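Local coordinates for protein MGS-M4 (Unidentified, PDB 4Q3M) that is an aldo-keto reductase by family, probably reducing carbonyl compounds with a nicotinamide cofactor, although its natural substrate remains unknown, at residues N25-V31 with E53-I58; Q180-P186 with E224-P229. All coordinates share one frame; numbering follows the deposited sequence.

Contact 1: N25-V31 with E53-I58; sequences NDAYNAV and EVGRAI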
loop_
_atom_site.group_PDB
_atom_site.type_symbol
_atom_site.label_atom_id
_atom_site.label_comp_id
_atom_site.label_asym_id
_atom_site.label_seq_id
_atom_site.Cartn_x
_atom_site.Cartn_y
_atom_site.Cartn_z
ATOM N N ASN A 25 24.796 1.914 -23.103
ATOM C CA ASN A 25 26.017 2.370 -22.430
ATOM C C ASN A 25 25.807 3.443 -21.358
ATOM O O ASN A 25 26.765 3.889 -20.726
ATOM C CB ASN A 25 27.022 2.875 -23.469
ATOM C CG ASN A 25 27.448 1.789 -24.439
ATOM O OD1 ASN A 25 27.470 0.607 -24.092
ATOM N ND2 ASN A 25 27.786 2.183 -25.662
ATOM N N ASP A 26 24.560 3.852 -21.149
ATOM C CA ASP A 26 24.246 4.779 -20.070
ATOM C C ASP A 26 24.288 4.041 -18.739
ATOM O O ASP A 26 24.632 4.617 -17.708
ATOM C CB ASP A 26 22.879 5.430 -20.285
ATOM C CG ASP A 26 22.881 6.425 -21.430
ATOM O OD1 ASP A 26 23.139 7.622 -21.180
ATOM O OD2 ASP A 26 22.624 6.012 -22.581
ATOM N N ALA A 27 23.938 2.760 -18.773
ATOM C CA ALA A 27 24.039 1.906 -17.597
ATOM C C ALA A 27 25.491 1.515 -17.362
ATOM O O ALA A 27 25.948 1.437 -16.223
ATOM C CB ALA A 27 23.173 0.669 -17.756
ATOM N N TYR A 28 26.211 1.271 -18.454
ATOM C CA TYR A 28 27.623 0.916 -18.389
ATOM C C TYR A 28 28.453 2.046 -17.786
ATOM O O TYR A 28 29.246 1.823 -16.871
ATOM C CB TYR A 28 28.151 0.564 -19.784
ATOM C CG TYR A 28 29.656 0.426 -19.857
ATOM C CD1 TYR A 28 30.283 -0.759 -19.498
ATOM C CD2 TYR A 28 30.450 1.482 -20.288
ATOM C CE1 TYR A 28 31.658 -0.888 -19.562
ATOM C CE2 TYR A 28 31.825 1.363 -20.355
ATOM C CZ TYR A 28 32.424 0.176 -19.991
ATOM O OH TYR A 28 33.792 0.051 -20.057
ATOM N N ASN A 29 28.265 3.253 -18.309
ATOM C CA ASN A 29 29.009 4.417 -17.843
ATOM C C ASN A 29 28.725 4.742 -16.382
ATOM O O ASN A 29 29.636 5.074 -15.624
ATOM C CB ASN A 29 28.693 5.636 -18.711
ATOM C CG ASN A 29 29.271 5.524 -20.107
ATOM O OD1 ASN A 29 30.292 4.870 -20.319
ATOM N ND2 ASN A 29 28.620 6.166 -21.071
ATOM N N ALA A 30 27.457 4.642 -15.994
ATOM C CA ALA A 30 27.033 4.975 -14.639
ATOM C C ALA A 30 27.702 4.082 -13.598
ATOM O O ALA A 30 28.147 4.562 -12.555
ATOM C CB ALA A 30 25.519 4.877 -14.522
ATOM N N VAL A 31 27.769 2.786 -13.889
ATOM C CA VAL A 31 28.362 1.818 -12.971
ATOM C C VAL A 31 29.820 2.146 -12.663
ATOM O O VAL A 31 30.221 2.189 -11.500
ATOM C CB VAL A 31 28.273 0.382 -13.530
ATOM C CG1 VAL A 31 29.138 -0.566 -12.715
ATOM C CG2 VAL A 31 26.828 -0.092 -13.544
ATOM N N GLU A 53 25.488 -4.822 -19.502
ATOM C CA GLU A 53 26.311 -3.620 -19.410
ATOM C C GLU A 53 26.878 -3.424 -18.007
ATOM O O GLU A 53 27.998 -2.939 -17.847
ATOM C CB GLU A 53 25.507 -2.387 -19.823
ATOM C CG GLU A 53 25.091 -2.380 -21.284
ATOM C CD GLU A 53 24.423 -1.082 -21.692
ATOM O OE1 GLU A 53 24.279 -0.189 -20.830
ATOM O OE2 GLU A 53 24.041 -0.956 -22.874
ATOM N N VAL A 54 26.099 -3.795 -16.996
ATOM C CA VAL A 54 26.549 -3.698 -15.612
ATOM C C VAL A 54 27.698 -4.667 -15.352
ATOM O O VAL A 54 28.712 -4.297 -14.759
ATOM C CB VAL A 54 25.400 -3.982 -14.619
ATOM C CG1 VAL A 54 25.942 -4.176 -13.211
ATOM C CG2 VAL A 54 24.379 -2.856 -14.652
ATOM N N GLY A 55 27.537 -5.902 -15.814
ATOM C CA GLY A 55 28.530 -6.939 -15.600
ATOM C C GLY A 55 29.871 -6.664 -16.252
ATOM O O GLY A 55 30.916 -7.012 -15.703
ATOM N N ARG A 56 29.846 -6.041 -17.426
ATOM C CA ARG A 56 31.076 -5.741 -18.152
ATOM C C ARG A 56 31.777 -4.514 -17.581
ATOM O O ARG A 56 33.000 -4.394 -17.665
ATOM C CB ARG A 56 30.784 -5.537 -19.641
ATOM C CG ARG A 56 30.403 -6.814 -20.366
ATOM C CD ARG A 56 30.175 -6.569 -21.848
ATOM N NE ARG A 56 29.751 -7.784 -22.537
ATOM C CZ ARG A 56 28.503 -8.239 -22.540
ATOM N NH1 ARG A 56 27.560 -7.576 -21.889
ATOM N NH2 ARG A 56 28.198 -9.353 -23.190
ATOM N N ALA A 57 31.000 -3.605 -17.001
ATOM C CA ALA A 57 31.563 -2.425 -16.356
ATOM C C ALA A 57 32.326 -2.825 -15.099
ATOM O O ALA A 57 33.290 -2.168 -14.708
ATOM C CB ALA A 57 30.468 -1.427 -16.022
ATOM N N ILE A 58 31.883 -3.912 -14.474
ATOM C CA ILE A 58 32.529 -4.433 -13.277
ATOM C C ILE A 58 33.865 -5.090 -13.620
ATOM O O ILE A 58 34.843 -4.944 -12.885
ATOM C CB ILE A 58 31.615 -5.443 -12.551
ATOM C CG1 ILE A 58 30.347 -4.743 -12.058
ATOM C CG2 ILE A 58 32.341 -6.091 -11.383
ATOM C CD1 ILE A 58 29.353 -5.667 -11.393
#
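E53 reaches across to the start of helix 26-37, where its carboxylate meets the backbone N-H groups of N25 and Y28. With CG set beside its own backbone N (chi1 -66°) and the rest of the chain extended, the acid spans the gap between the helices. The bond from N25 N to E53 OE2 is 3.0 Å long and almost straight, the donor lying above the carboxylate plane and not in it. The other oxygen, E53 OE1, accepts a weak bond from Y28 N and lies 3.4 Å from A27 CB. At this helix start the carboxylate of E53 would probably be stabilised by the N-terminal end of the helix. The backbone of E53 is used too: its O lies in the plane of the Y28 ring, at the edge, 3.6 Å from Y28 CD1.

V54 continues on the inner side, its CG2 3.9 Å from V31 CG2, the two side chains crossing at about a right angle; both valines also touch I42 of strand 41-43. R56 offers mainly its carbonyl carbon, near the edge of the Y28 ring, and its guanidinium leads away from helix 26-37. A57 then fills the middle with a single methyl, CB standing 3.5 Å from Y28 CD1 and 3.7 Å from V31 CG1. I58 adds a looser touch of its CG1 on V31 CG1.

The segment axes approach to 8.1 Å and cross at -36°. Two roughly parallel helices packed side by side over the strand that connects them are the outer layer of a TIM barrel, as in the aldo-keto reductase fold.

Contact 2: Q180-P186 with E224-P229; sequences QLEAYAP and EIVVIP
Three backbone bonds join A183 and L181 to V226 and I228 in a parallel ladder. A183 N gives a straight 2.7 Å bond to V226 O, and I228 N bonds to A183 O; V226 N reaches L181 O only weakly, at 3.4 Å.

One side chain extends this pattern. Q180 bends at chi2 (64°), turning its amide toward segment 224-229, where NE2 donates to E224 O at 3.1 Å, with the acceptor in the amide plane. A second, bent bond goes from the same NE2 to L181 O, above the carbonyl plane; together the two are likely to restrain the amide's rotation. With an alanine here, E224 O would probably lose this donor and V226 CG2 the cover of the glutamine chain.

Apolar packing flanks the ladder. Beside A183, its CB meets I225 CG2 at 3.8 Å; beyond the strand, P186 CB meets V227 CG2 at 3.6 Å. L220 of helix 212-222 backs A183, P186 and V227.

A separate van der Waals contact involves the extended E182, which runs obliquely across V226 with its CG and OE2 against V226 CG1, OE2 at 3.6 Å.

E182 OE1 accepts a hydrogen bond from Q158 NE2, while OE2 lies against methyl groups of V226 and I228. Such chemistry implies strands fixed by main-chain bonds, apolar on the A183 and V227 side, which meets helix 212-222, and mixed on the E182 and V226 side, which meets H41.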
loop_
_atom_site.group_PDB
_atom_site.type_symbol
_atom_site.label_atom_id
_atom_site.label_comp_id
_atom_site.label_asym_id
_atom_site.label_seq_id
_atom_site.Cartn_x
_atom_site.Cartn_y
_atom_site.Cartn_z
ATOM N N GLN A 180 17.040 -7.176 6.867
ATOM C CA GLN A 180 17.601 -5.878 6.519
ATOM C C GLN A 180 16.725 -5.170 5.498
ATOM O O GLN A 180 16.635 -5.591 4.346
ATOM C CB GLN A 180 19.022 -6.025 5.974
ATOM C CG GLN A 180 19.623 -4.718 5.474
ATOM C CD GLN A 180 19.809 -3.698 6.582
ATOM O OE1 GLN A 180 20.258 -4.032 7.678
ATOM N NE2 GLN A 180 19.460 -2.448 6.301
ATOM N N LEU A 181 16.074 -4.094 5.926
ATOM C CA LEU A 181 15.252 -3.310 5.018
ATOM C C LEU A 181 16.136 -2.496 4.083
ATOM O O LEU A 181 17.075 -1.829 4.520
ATOM C CB LEU A 181 14.306 -2.392 5.792
ATOM C CG LEU A 181 13.201 -1.734 4.961
ATOM C CD1 LEU A 181 11.854 -1.883 5.646
ATOM C CD2 LEU A 181 13.516 -0.268 4.714
ATOM N N GLU A 182 15.834 -2.566 2.792
ATOM C CA GLU A 182 16.575 -1.817 1.789
ATOM C C GLU A 182 15.640 -0.838 1.093
ATOM O O GLU A 182 14.520 -1.192 0.725
ATOM C CB GLU A 182 17.223 -2.763 0.777
ATOM C CG GLU A 182 18.174 -2.086 -0.194
ATOM C CD GLU A 182 18.815 -3.065 -1.158
ATOM O OE1 GLU A 182 18.258 -4.169 -1.344
ATOM O OE2 GLU A 182 19.876 -2.735 -1.728
ATOM N N ALA A 183 16.098 0.395 0.918
ATOM C CA ALA A 183 15.254 1.440 0.358
ATOM C C ALA A 183 15.581 1.722 -1.101
ATOM O O ALA A 183 16.690 2.148 -1.422
ATOM C CB ALA A 183 15.389 2.716 1.176
ATOM N N TYR A 184 14.617 1.480 -1.987
ATOM C CA TYR A 184 14.741 1.954 -3.357
ATOM C C TYR A 184 13.853 3.182 -3.513
ATOM O O TYR A 184 13.009 3.455 -2.657
ATOM C CB TYR A 184 14.394 0.860 -4.381
ATOM C CG TYR A 184 12.920 0.565 -4.599
ATOM C CD1 TYR A 184 12.140 1.367 -5.429
ATOM C CD2 TYR A 184 12.322 -0.545 -4.015
ATOM C CE1 TYR A 184 10.803 1.091 -5.641
ATOM C CE2 TYR A 184 10.984 -0.831 -4.227
ATOM C CZ TYR A 184 10.230 -0.009 -5.039
ATOM O OH TYR A 184 8.898 -0.290 -5.252
ATOM N N ALA A 185 14.052 3.911 -4.607
ATOM C CA ALA A 185 13.470 5.238 -4.789
ATOM C C ALA A 185 13.683 6.139 -3.566
ATOM O O ALA A 185 12.724 6.714 -3.048
ATOM C CB ALA A 185 11.983 5.126 -5.106
ATOM N N PRO A 186 14.939 6.275 -3.103
ATOM C CA PRO A 186 15.149 7.099 -1.908
ATOM C C PRO A 186 15.001 8.588 -2.205
ATOM O O PRO A 186 14.809 9.384 -1.285
ATOM C CB PRO A 186 16.581 6.763 -1.504
ATOM C CG PRO A 186 17.251 6.443 -2.785
ATOM C CD PRO A 186 16.216 5.773 -3.647
ATOM N N GLU A 224 19.895 3.068 9.772
ATOM C CA GLU A 224 20.513 1.777 9.469
ATOM C C GLU A 224 19.790 1.055 8.334
ATOM O O GLU A 224 19.604 -0.161 8.374
ATOM C CB GLU A 224 20.555 0.895 10.719
ATOM C CG GLU A 224 21.423 1.453 11.837
ATOM C CD GLU A 224 21.472 0.547 13.052
ATOM O OE1 GLU A 224 20.560 -0.291 13.210
ATOM O OE2 GLU A 224 22.427 0.670 13.847
ATOM N N ILE A 225 19.386 1.818 7.323
ATOM C CA ILE A 225 18.709 1.266 6.156
ATOM C C ILE A 225 19.602 1.347 4.921
ATOM O O ILE A 225 20.161 2.402 4.619
ATOM C CB ILE A 225 17.382 2.001 5.872
ATOM C CG1 ILE A 225 16.388 1.773 7.012
ATOM C CG2 ILE A 225 16.785 1.547 4.546
ATOM C CD1 ILE A 225 15.045 2.440 6.792
ATOM N N VAL A 226 19.739 0.227 4.215
ATOM C CA VAL A 226 20.505 0.200 2.976
ATOM C C VAL A 226 19.807 1.041 1.911
ATOM O O VAL A 226 18.613 0.875 1.662
ATOM C CB VAL A 226 20.697 -1.238 2.457
ATOM C CG1 VAL A 226 21.476 -1.231 1.150
ATOM C CG2 VAL A 226 21.405 -2.087 3.500
ATOM N N VAL A 227 20.556 1.947 1.290
ATOM C CA VAL A 227 19.985 2.878 0.322
ATOM C C VAL A 227 20.657 2.749 -1.047
ATOM O O VAL A 227 21.878 2.622 -1.143
ATOM C CB VAL A 227 20.097 4.335 0.831
ATOM C CG1 VAL A 227 21.532 4.663 1.205
ATOM C CG2 VAL A 227 19.569 5.315 -0.200
ATOM N N ILE A 228 19.849 2.769 -2.104
ATOM C CA ILE A 228 20.362 2.628 -3.463
ATOM C C ILE A 228 19.764 3.656 -4.425
ATOM O O ILE A 228 18.859 3.341 -5.197
ATOM C CB ILE A 228 20.096 1.212 -4.012
ATOM C CG1 ILE A 228 18.710 0.724 -3.581
ATOM C CG2 ILE A 228 21.157 0.244 -3.520
ATOM C CD1 ILE A 228 18.273 -0.554 -4.256
ATOM N N PRO A 229 20.276 4.896 -4.387
ATOM C CA PRO A 229 19.785 5.940 -5.295
ATOM C C PRO A 229 20.162 5.677 -6.751
ATOM O O PRO A 229 21.316 5.363 -7.046
ATOM C CB PRO A 229 20.466 7.210 -4.772
ATOM C CG PRO A 229 21.685 6.723 -4.069
ATOM C CD PRO A 229 21.309 5.401 -3.466
#

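The two contacts illustrate how the layers of one barrel are held by different means. Contact 2 is buried, its centre about 5 Å from the centre of the chain, whereas contact 1 is partly buried and lies about 17 Å out. They share no element and do not touch, their nearest atoms being about 9 Å apart, yet strand 41-43 relates them: I42 lies under the valines of contact 1, while H41 meets side chains of contact 2. Helix pairing in contact 1 rests mainly on side chains, with one acid bonding to a helix start; strand pairing in contact 2 rests mainly on main-chain bonds, extended by one glutamine amide, with side chains sorted to the two faces of the sheet.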